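Local structure of Non-structural protein (Porcine reproductive and respiratory syndrome virus, 3IFU) at residues A85-G90 with P136-Y141; A103-A108 with K117-Y122. The protein acts, as the Nsp1alpha part of the viral polyprotein, as a zinc-binding papain-like cysteine protease that probably suppresses host interferon-beta production. All coordinates share one frame; numbering follows the deposited sequence.

Contact 1: A85-G90 with P136-Y141; sequences ARMTSG and PGVGVY
The backbones come closest at Met87 and Val138, whose CA atoms are 7.7 Å apart, and the side chain of Met87 spans the gap between helix 81-87 and the chain entering strand 140-142. One long, flexible residue does the bridging. Met87 reaches across with all three outer atoms. Its CG meets the CG2 methyl of Val138 at 3.9 Å, the two side chains running past one another in opposite directions. Farther out, SD lies 3.8 Å from Val138 O and also rests near Gly139 CA. The chain of Met87 is extended at chi2 but bends at chi3 (-81°), and this turn delivers CE to CG2 of Val140 at 4.1 Å. CG2 of Val140 can meet it because this branch stands beside the valine's backbone N, opposite the carbonyl carbon.

The chain just beyond Met87 is held by polar contacts of its own. Ser89 OG donates to Ala85 O at 2.8 Å, from a position tilted 31° out of the carbonyl plane, and Thr88 N makes a weak bond to the same oxygen. Arg86 turns its guanidinium edge to the backbone here, NH2 giving a weak bond to Gly90 O at 3.1 Å.

Val140 also packs on Pro83 and Ile84 of helix 81-87 and on Leu159 of the adjacent, antiparallel strand 157-160, and Val138 meets Val138 of the second subunit. The arrangement is the helix-on-sheet packing expected of a papain-like protease fold, here close to the dimer contact, with the side chain of Val140 about 8 Å from that of the zinc ligand Cys76.

Contact 2: A103-A108 with K117-Y122; sequences AEIYRA and KTLQVY
A Schellman motif finishes helix 113-118, and two residues of that closing turn, Thr118 and Leu119, pack against Glu104 and Ile105 of helix 94-108, the preceding helix of the chain. Gln120 adopts a positive phi (46°), and its backbone N bonds to Lys117 O at 2.9 Å as the chain turns out of the helix.

Glu104 illustrates how a charged residue can contribute its hydrocarbon part to packing. Its CG lies 3.7 Å from CD2 of Leu119, with CB only slightly farther from the same methyl, and the two side chains pass in opposite directions. A bend at chi2 (-62°) then turns the carboxylate towards the CG2 methyl of Thr118. That methyl is 3.8 Å from Glu104 CD and about as far from both oxygens. The other branch of Thr118 is occupied within its own helix, where OG1 is hydrogen-bonded to Thr114 O. One turn along from Glu104, Arg107 brings NH2 to 3.3 Å from Glu104 OE2; the oxygen lies well off the guanidinium plane, making this an electrostatic pairing without a directed N-H. On the buried side, Leu119 uses its second methyl, CD1, to touch CG1 of Ile105 at 4.4 Å.

Towards the interior the same apolar layer continues: Ile105 packs on Val115 of helix 113-118 and on Ile81 of helix 81-87, and Leu119 on Ile84, so that helices 81-87, 94-108 and 113-118 meet around Ile105 and Leu119.

How the contacts relate
Both contacts lie within the papain-like protease region, their centres 14 Å apart. Along the chain, both segments of contact 2 fall between the two segments of contact 1: 85-90 comes first, then 103-108 and 117-122, and finally 136-141. Contact 1 joins helix 81-87 to the antiparallel sheet, whereas contact 2 joins helix 94-108 to the C-terminal turn of helix 113-118 and the residue after it. They touch directly where Thr88 OG1 comes 4.1 Å from Val121 CA. Ile84 of helix 81-87 packs on Val140 from contact 1 and on Leu119 from contact 2, so it is an apolar neighbour common to the two contacts, with the zinc ligand Cys76 near both.

Contact 1: A85-G90 with P136-Y141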
ATOM      1  N   ALA A  85      -1.975 -10.506  -4.200  1.00 38.69           N
ATOM      2  CA  ALA A  85      -0.760 -10.793  -4.940  1.00 40.34           C
ATOM      3  C   ALA A  85       0.470 -10.161  -4.281  1.00 40.65           C
ATOM      4  O   ALA A  85       1.514 -10.804  -4.180  1.00 40.75           O
ATOM      5  CB  ALA A  85      -0.893 -10.312  -6.378  1.00 40.85           C
ATOM      6  N   ARG A  86       0.361  -8.914  -3.826  1.00 39.74           N
ATOM      7  CA  ARG A  86       1.516  -8.271  -3.206  1.00 42.45           C
ATOM      8  C   ARG A  86       1.951  -8.905  -1.898  1.00 42.17           C
ATOM      9  O   ARG A  86       3.143  -9.074  -1.659  1.00 42.96           O
ATOM     10  CB  ARG A  86       1.279  -6.789  -2.932  1.00 44.41           C
ATOM     11  CG  ARG A  86       2.591  -6.062  -2.636  1.00 47.45           C
ATOM     12  CD  ARG A  86       3.249  -5.652  -3.947  1.00 53.36           C
ATOM     13  NE  ARG A  86       4.690  -5.906  -4.061  1.00 56.29           N
ATOM     14  CZ  ARG A  86       5.265  -7.097  -3.925  1.00 56.05           C
ATOM     15  NH1 ARG A  86       4.536  -8.167  -3.644  1.00 56.94           N
ATOM     16  NH2 ARG A  86       6.567  -7.231  -4.129  1.00 54.72           N
ATOM     17  N   MET A  87       0.987  -9.232  -1.046  1.00 41.99           N
ATOM     18  CA  MET A  87       1.278  -9.835   0.249  1.00 41.64           C
ATOM     19  C   MET A  87       1.696 -11.287   0.110  1.00 42.25           C
ATOM     20  O   MET A  87       2.227 -11.882   1.039  1.00 43.08           O
ATOM     21  CB  MET A  87       0.049  -9.753   1.152  1.00 39.59           C
ATOM     22  CG  MET A  87      -0.589  -8.376   1.205  1.00 40.08           C
ATOM     23  SD  MET A  87      -1.882  -8.215   2.453  1.00 40.05           S
ATOM     24  CE  MET A  87      -3.274  -8.925   1.625  1.00 37.89           C
ATOM     25  N   THR A  88       1.476 -11.846  -1.070  1.00 45.20           N
ATOM     26  CA  THR A  88       1.772 -13.247  -1.327  1.00 47.19           C
ATOM     27  C   THR A  88       2.999 -13.506  -2.226  1.00 48.31           C
ATOM     28  O   THR A  88       3.280 -14.643  -2.604  1.00 47.59           O
ATOM     29  CB  THR A  88       0.475 -13.932  -1.882  1.00 46.59           C
ATOM     30  OG1 THR A  88      -0.410 -14.235  -0.796  1.00 47.89           O
ATOM     31  CG2 THR A  88       0.773 -15.183  -2.587  1.00 50.06           C
ATOM     32  N   SER A  89       3.753 -12.455  -2.542  1.00 48.50           N
ATOM     33  CA  SER A  89       4.943 -12.606  -3.380  1.00 49.07           C
ATOM     34  C   SER A  89       6.094 -11.723  -2.909  1.00 50.86           C
ATOM     35  O   SER A  89       5.935 -10.910  -2.001  1.00 49.98           O
ATOM     36  CB  SER A  89       4.617 -12.261  -4.833  1.00 48.85           C
ATOM     37  OG  SER A  89       4.159 -10.921  -4.943  1.00 48.17           O
ATOM     38  N   GLY A  90       7.253 -11.893  -3.537  1.00 53.56           N
ATOM     39  CA  GLY A  90       8.419 -11.095  -3.197  1.00 55.47           C
ATOM     40  C   GLY A  90       8.725 -10.118  -4.317  1.00 58.53           C
ATOM     41  O   GLY A  90       7.878  -9.880  -5.179  1.00 58.03           O
ATOM     42  N   PRO A 136      -1.722   0.287   8.425  1.00 43.19           N
ATOM     43  CA  PRO A 136      -0.934   0.855   7.327  1.00 42.29           C
ATOM     44  C   PRO A 136      -0.681  -0.146   6.202  1.00 42.27           C
ATOM     45  O   PRO A 136      -0.776  -1.358   6.399  1.00 41.71           O
ATOM     46  CB  PRO A 136       0.349   1.268   8.022  1.00 41.74           C
ATOM     47  CG  PRO A 136       0.532   0.144   9.017  1.00 42.99           C
ATOM     48  CD  PRO A 136      -0.866  -0.044   9.580  1.00 41.77           C
ATOM     49  N   GLY A 137      -0.375   0.375   5.020  1.00 41.00           N
ATOM     50  CA  GLY A 137      -0.073  -0.482   3.893  1.00 39.50           C
ATOM     51  C   GLY A 137      -1.232  -1.148   3.188  1.00 38.78           C
ATOM     52  O   GLY A 137      -2.388  -0.795   3.381  1.00 38.88           O
ATOM     53  N   VAL A 138      -0.892  -2.136   2.370  1.00 38.49           N
ATOM     54  CA  VAL A 138      -1.854  -2.878   1.577  1.00 39.33           C
ATOM     55  C   VAL A 138      -2.627  -3.931   2.364  1.00 41.18           C
ATOM     56  O   VAL A 138      -2.117  -4.519   3.321  1.00 41.87           O
ATOM     57  CB  VAL A 138      -1.151  -3.574   0.404  1.00 39.61           C
ATOM     58  CG1 VAL A 138      -0.521  -2.542  -0.516  1.00 38.35           C
ATOM     59  CG2 VAL A 138      -0.095  -4.520   0.943  1.00 39.54           C
ATOM     60  N   GLY A 139      -3.867  -4.169   1.955  1.00 40.18           N
ATOM     61  CA  GLY A 139      -4.669  -5.160   2.635  1.00 39.90           C
ATOM     62  C   GLY A 139      -6.022  -5.354   1.994  1.00 39.54           C
ATOM     63  O   GLY A 139      -6.413  -4.639   1.073  1.00 38.44           O
ATOM     64  N   VAL A 140      -6.735  -6.357   2.473  1.00 38.84           N
ATOM     65  CA  VAL A 140      -8.060  -6.628   1.967  1.00 40.71           C
ATOM     66  C   VAL A 140      -8.994  -6.446   3.147  1.00 40.40           C
ATOM     67  O   VAL A 140      -8.884  -7.140   4.146  1.00 37.90           O
ATOM     68  CB  VAL A 140      -8.178  -8.071   1.419  1.00 42.26           C
ATOM     69  CG1 VAL A 140      -9.573  -8.300   0.850  1.00 44.39           C
ATOM     70  CG2 VAL A 140      -7.133  -8.299   0.339  1.00 42.03           C
ATOM     71  N   TYR A 141      -9.886  -5.469   3.039  1.00 42.79           N
ATOM     72  CA  TYR A 141     -10.852  -5.199   4.088  1.00 43.12           C
ATOM     73  C   TYR A 141     -12.092  -5.953   3.698  1.00 43.18           C
ATOM     74  O   TYR A 141     -12.385  -6.077   2.515  1.00 43.81           O
ATOM     75  CB  TYR A 141     -11.112  -3.701   4.171  1.00 44.77           C
ATOM     76  CG  TYR A 141      -9.895  -2.969   4.671  1.00 47.73           C
ATOM     77  CD1 TYR A 141      -9.792  -2.588   6.005  1.00 47.33           C
ATOM     78  CD2 TYR A 141      -8.802  -2.736   3.829  1.00 47.37           C
ATOM     79  CE1 TYR A 141      -8.630  -1.999   6.495  1.00 48.47           C
ATOM     80  CE2 TYR A 141      -7.636  -2.146   4.311  1.00 48.36           C
ATOM     81  CZ  TYR A 141      -7.555  -1.782   5.646  1.00 48.07           C
ATOM     82  OH  TYR A 141      -6.400  -1.226   6.145  1.00 48.82           O
TER

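Contact 2: A103-A108 with K117-Y122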
ATOM      1  N   ALA A 103      -6.096 -14.766 -12.655  1.00 46.76           N
ATOM      2  CA  ALA A 103      -6.680 -15.906 -13.363  1.00 46.30           C
ATOM      3  C   ALA A 103      -7.556 -16.756 -12.451  1.00 45.15           C
ATOM      4  O   ALA A 103      -8.656 -17.146 -12.835  1.00 44.94           O
ATOM      5  CB  ALA A 103      -5.564 -16.776 -13.987  1.00 45.90           C
ATOM      6  N   GLU A 104      -7.063 -17.053 -11.251  1.00 44.33           N
ATOM      7  CA  GLU A 104      -7.825 -17.851 -10.298  1.00 46.33           C
ATOM      8  C   GLU A 104      -9.142 -17.169  -9.936  1.00 47.03           C
ATOM      9  O   GLU A 104     -10.213 -17.746 -10.085  1.00 46.54           O
ATOM     10  CB  GLU A 104      -7.028 -18.075  -9.011  1.00 45.51           C
ATOM     11  CG  GLU A 104      -6.070 -19.239  -9.041  1.00 51.76           C
ATOM     12  CD  GLU A 104      -6.767 -20.576  -9.250  1.00 54.52           C
ATOM     13  OE1 GLU A 104      -7.947 -20.718  -8.849  1.00 55.36           O
ATOM     14  OE2 GLU A 104      -6.124 -21.494  -9.802  1.00 55.73           O
ATOM     15  N   ILE A 105      -9.044 -15.930  -9.467  1.00 47.89           N
ATOM     16  CA  ILE A 105     -10.208 -15.158  -9.053  1.00 47.39           C
ATOM     17  C   ILE A 105     -11.193 -14.926 -10.204  1.00 48.29           C
ATOM     18  O   ILE A 105     -12.396 -15.158 -10.047  1.00 49.04           O
ATOM     19  CB  ILE A 105      -9.749 -13.817  -8.400  1.00 44.91           C
ATOM     20  CG1 ILE A 105      -9.018 -14.122  -7.080  1.00 40.89           C
ATOM     21  CG2 ILE A 105     -10.937 -12.914  -8.144  1.00 44.87           C
ATOM     22  CD1 ILE A 105      -8.488 -12.919  -6.350  1.00 41.39           C
ATOM     23  N   TYR A 106     -10.690 -14.491 -11.356  1.00 46.10           N
ATOM     24  CA  TYR A 106     -11.548 -14.275 -12.520  1.00 45.24           C
ATOM     25  C   TYR A 106     -12.324 -15.549 -12.849  1.00 47.22           C
ATOM     26  O   TYR A 106     -13.527 -15.504 -13.116  1.00 47.86           O
ATOM     27  CB  TYR A 106     -10.722 -13.879 -13.745  1.00 40.17           C
ATOM     28  CG  TYR A 106     -10.594 -12.399 -13.948  1.00 38.51           C
ATOM     29  CD1 TYR A 106      -9.914 -11.608 -13.027  1.00 37.47           C
ATOM     30  CD2 TYR A 106     -11.143 -11.785 -15.071  1.00 37.75           C
ATOM     31  CE1 TYR A 106      -9.781 -10.244 -13.215  1.00 37.82           C
ATOM     32  CE2 TYR A 106     -11.017 -10.414 -15.270  1.00 37.36           C
ATOM     33  CZ  TYR A 106     -10.339  -9.650 -14.337  1.00 38.42           C
ATOM     34  OH  TYR A 106     -10.244  -8.291 -14.500  1.00 36.35           O
ATOM     35  N   ARG A 107     -11.625 -16.682 -12.844  1.00 47.02           N
ATOM     36  CA  ARG A 107     -12.253 -17.961 -13.142  1.00 47.59           C
ATOM     37  C   ARG A 107     -13.400 -18.238 -12.168  1.00 47.62           C
ATOM     38  O   ARG A 107     -14.522 -18.537 -12.576  1.00 47.39           O
ATOM     39  CB  ARG A 107     -11.219 -19.085 -13.067  1.00 48.40           C
ATOM     40  CG  ARG A 107     -11.807 -20.452 -13.319  1.00 51.09           C
ATOM     41  CD  ARG A 107     -10.749 -21.489 -13.605  1.00 51.96           C
ATOM     42  NE  ARG A 107     -10.050 -21.939 -12.410  1.00 54.78           N
ATOM     43  CZ  ARG A 107      -9.095 -22.865 -12.424  1.00 55.89           C
ATOM     44  NH1 ARG A 107      -8.736 -23.421 -13.573  1.00 56.58           N
ATOM     45  NH2 ARG A 107      -8.507 -23.244 -11.296  1.00 54.76           N
ATOM     46  N   ALA A 108     -13.107 -18.132 -10.878  1.00 48.44           N
ATOM     47  CA  ALA A 108     -14.103 -18.367  -9.847  1.00 49.84           C
ATOM     48  C   ALA A 108     -15.212 -17.308  -9.894  1.00 50.82           C
ATOM     49  O   ALA A 108     -16.332 -17.561  -9.440  1.00 51.44           O
ATOM     50  CB  ALA A 108     -13.433 -18.370  -8.476  1.00 49.13           C
ATOM     51  N   LYS A 117      -7.578 -20.616  -0.349  1.00 53.89           N
ATOM     52  CA  LYS A 117      -6.785 -21.800  -0.036  1.00 54.26           C
ATOM     53  C   LYS A 117      -5.958 -22.176  -1.259  1.00 52.58           C
ATOM     54  O   LYS A 117      -4.783 -22.498  -1.138  1.00 52.94           O
ATOM     55  CB  LYS A 117      -7.686 -22.971   0.360  1.00 56.08           C
ATOM     56  CG  LYS A 117      -8.352 -22.791   1.711  1.00 61.17           C
ATOM     57  CD  LYS A 117      -9.407 -23.864   1.973  1.00 64.84           C
ATOM     58  CE  LYS A 117     -10.064 -23.685   3.350  1.00 64.70           C
ATOM     59  NZ  LYS A 117     -11.205 -24.631   3.553  1.00 64.56           N
ATOM     60  N   THR A 118      -6.577 -22.130  -2.435  1.00 50.75           N
ATOM     61  CA  THR A 118      -5.882 -22.450  -3.683  1.00 51.58           C
ATOM     62  C   THR A 118      -4.697 -21.489  -3.864  1.00 51.53           C
ATOM     63  O   THR A 118      -3.632 -21.871  -4.366  1.00 49.06           O
ATOM     64  CB  THR A 118      -6.836 -22.323  -4.909  1.00 51.30           C
ATOM     65  OG1 THR A 118      -7.972 -23.175  -4.726  1.00 51.31           O
ATOM     66  CG2 THR A 118      -6.128 -22.723  -6.190  1.00 50.12           C
ATOM     67  N   LEU A 119      -4.896 -20.246  -3.436  1.00 51.36           N
ATOM     68  CA  LEU A 119      -3.876 -19.210  -3.533  1.00 51.43           C
ATOM     69  C   LEU A 119      -2.913 -19.235  -2.348  1.00 52.93           C
ATOM     70  O   LEU A 119      -2.003 -18.409  -2.267  1.00 51.76           O
ATOM     71  CB  LEU A 119      -4.534 -17.831  -3.635  1.00 51.00           C
ATOM     72  CG  LEU A 119      -5.294 -17.533  -4.927  1.00 48.85           C
ATOM     73  CD1 LEU A 119      -5.816 -16.117  -4.885  1.00 48.72           C
ATOM     74  CD2 LEU A 119      -4.368 -17.724  -6.121  1.00 47.64           C
ATOM     75  N   GLN A 120      -3.124 -20.177  -1.431  1.00 53.56           N
ATOM     76  CA  GLN A 120      -2.262 -20.329  -0.259  1.00 52.91           C
ATOM     77  C   GLN A 120      -1.966 -19.008   0.416  1.00 51.44           C
ATOM     78  O   GLN A 120      -0.822 -18.722   0.776  1.00 52.28           O
ATOM     79  CB  GLN A 120      -0.947 -20.979  -0.665  1.00 55.38           C
ATOM     80  CG  GLN A 120      -1.074 -22.420  -1.062  1.00 58.93           C
ATOM     81  CD  GLN A 120       0.133 -22.893  -1.828  1.00 62.77           C
ATOM     82  OE1 GLN A 120       0.347 -24.095  -1.990  1.00 63.46           O
ATOM     83  NE2 GLN A 120       0.929 -21.945  -2.320  1.00 62.37           N
ATOM     84  N   VAL A 121      -3.005 -18.203   0.583  1.00 49.14           N
ATOM     85  CA  VAL A 121      -2.869 -16.905   1.215  1.00 47.46           C
ATOM     86  C   VAL A 121      -2.360 -17.036   2.651  1.00 48.37           C
ATOM     87  O   VAL A 121      -1.469 -16.291   3.077  1.00 45.43           O
ATOM     88  CB  VAL A 121      -4.220 -16.168   1.175  1.00 47.02           C
ATOM     89  CG1 VAL A 121      -4.298 -15.116   2.261  1.00 45.86           C
ATOM     90  CG2 VAL A 121      -4.393 -15.533  -0.185  1.00 46.53           C
ATOM     91  N   TYR A 122      -2.909 -17.997   3.386  1.00 48.53           N
ATOM     92  CA  TYR A 122      -2.504 -18.204   4.768  1.00 49.39           C
ATOM     93  C   TYR A 122      -1.078 -18.769   4.915  1.00 51.73           C
ATOM     94  O   TYR A 122      -0.281 -18.263   5.713  1.00 50.13           O
ATOM     95  CB  TYR A 122      -3.497 -19.134   5.473  1.00 48.02           C
ATOM     96  CG  TYR A 122      -3.247 -19.259   6.958  1.00 47.39           C
ATOM     97  CD1 TYR A 122      -3.908 -18.440   7.869  1.00 46.56           C
ATOM     98  CD2 TYR A 122      -2.302 -20.164   7.448  1.00 46.65           C
ATOM     99  CE1 TYR A 122      -3.634 -18.516   9.238  1.00 48.10           C
ATOM    100  CE2 TYR A 122      -2.018 -20.247   8.810  1.00 47.86           C
ATOM    101  CZ  TYR A 122      -2.683 -19.421   9.699  1.00 48.52           C
ATOM    102  OH  TYR A 122      -2.382 -19.494  11.042  1.00 48.29           O
TER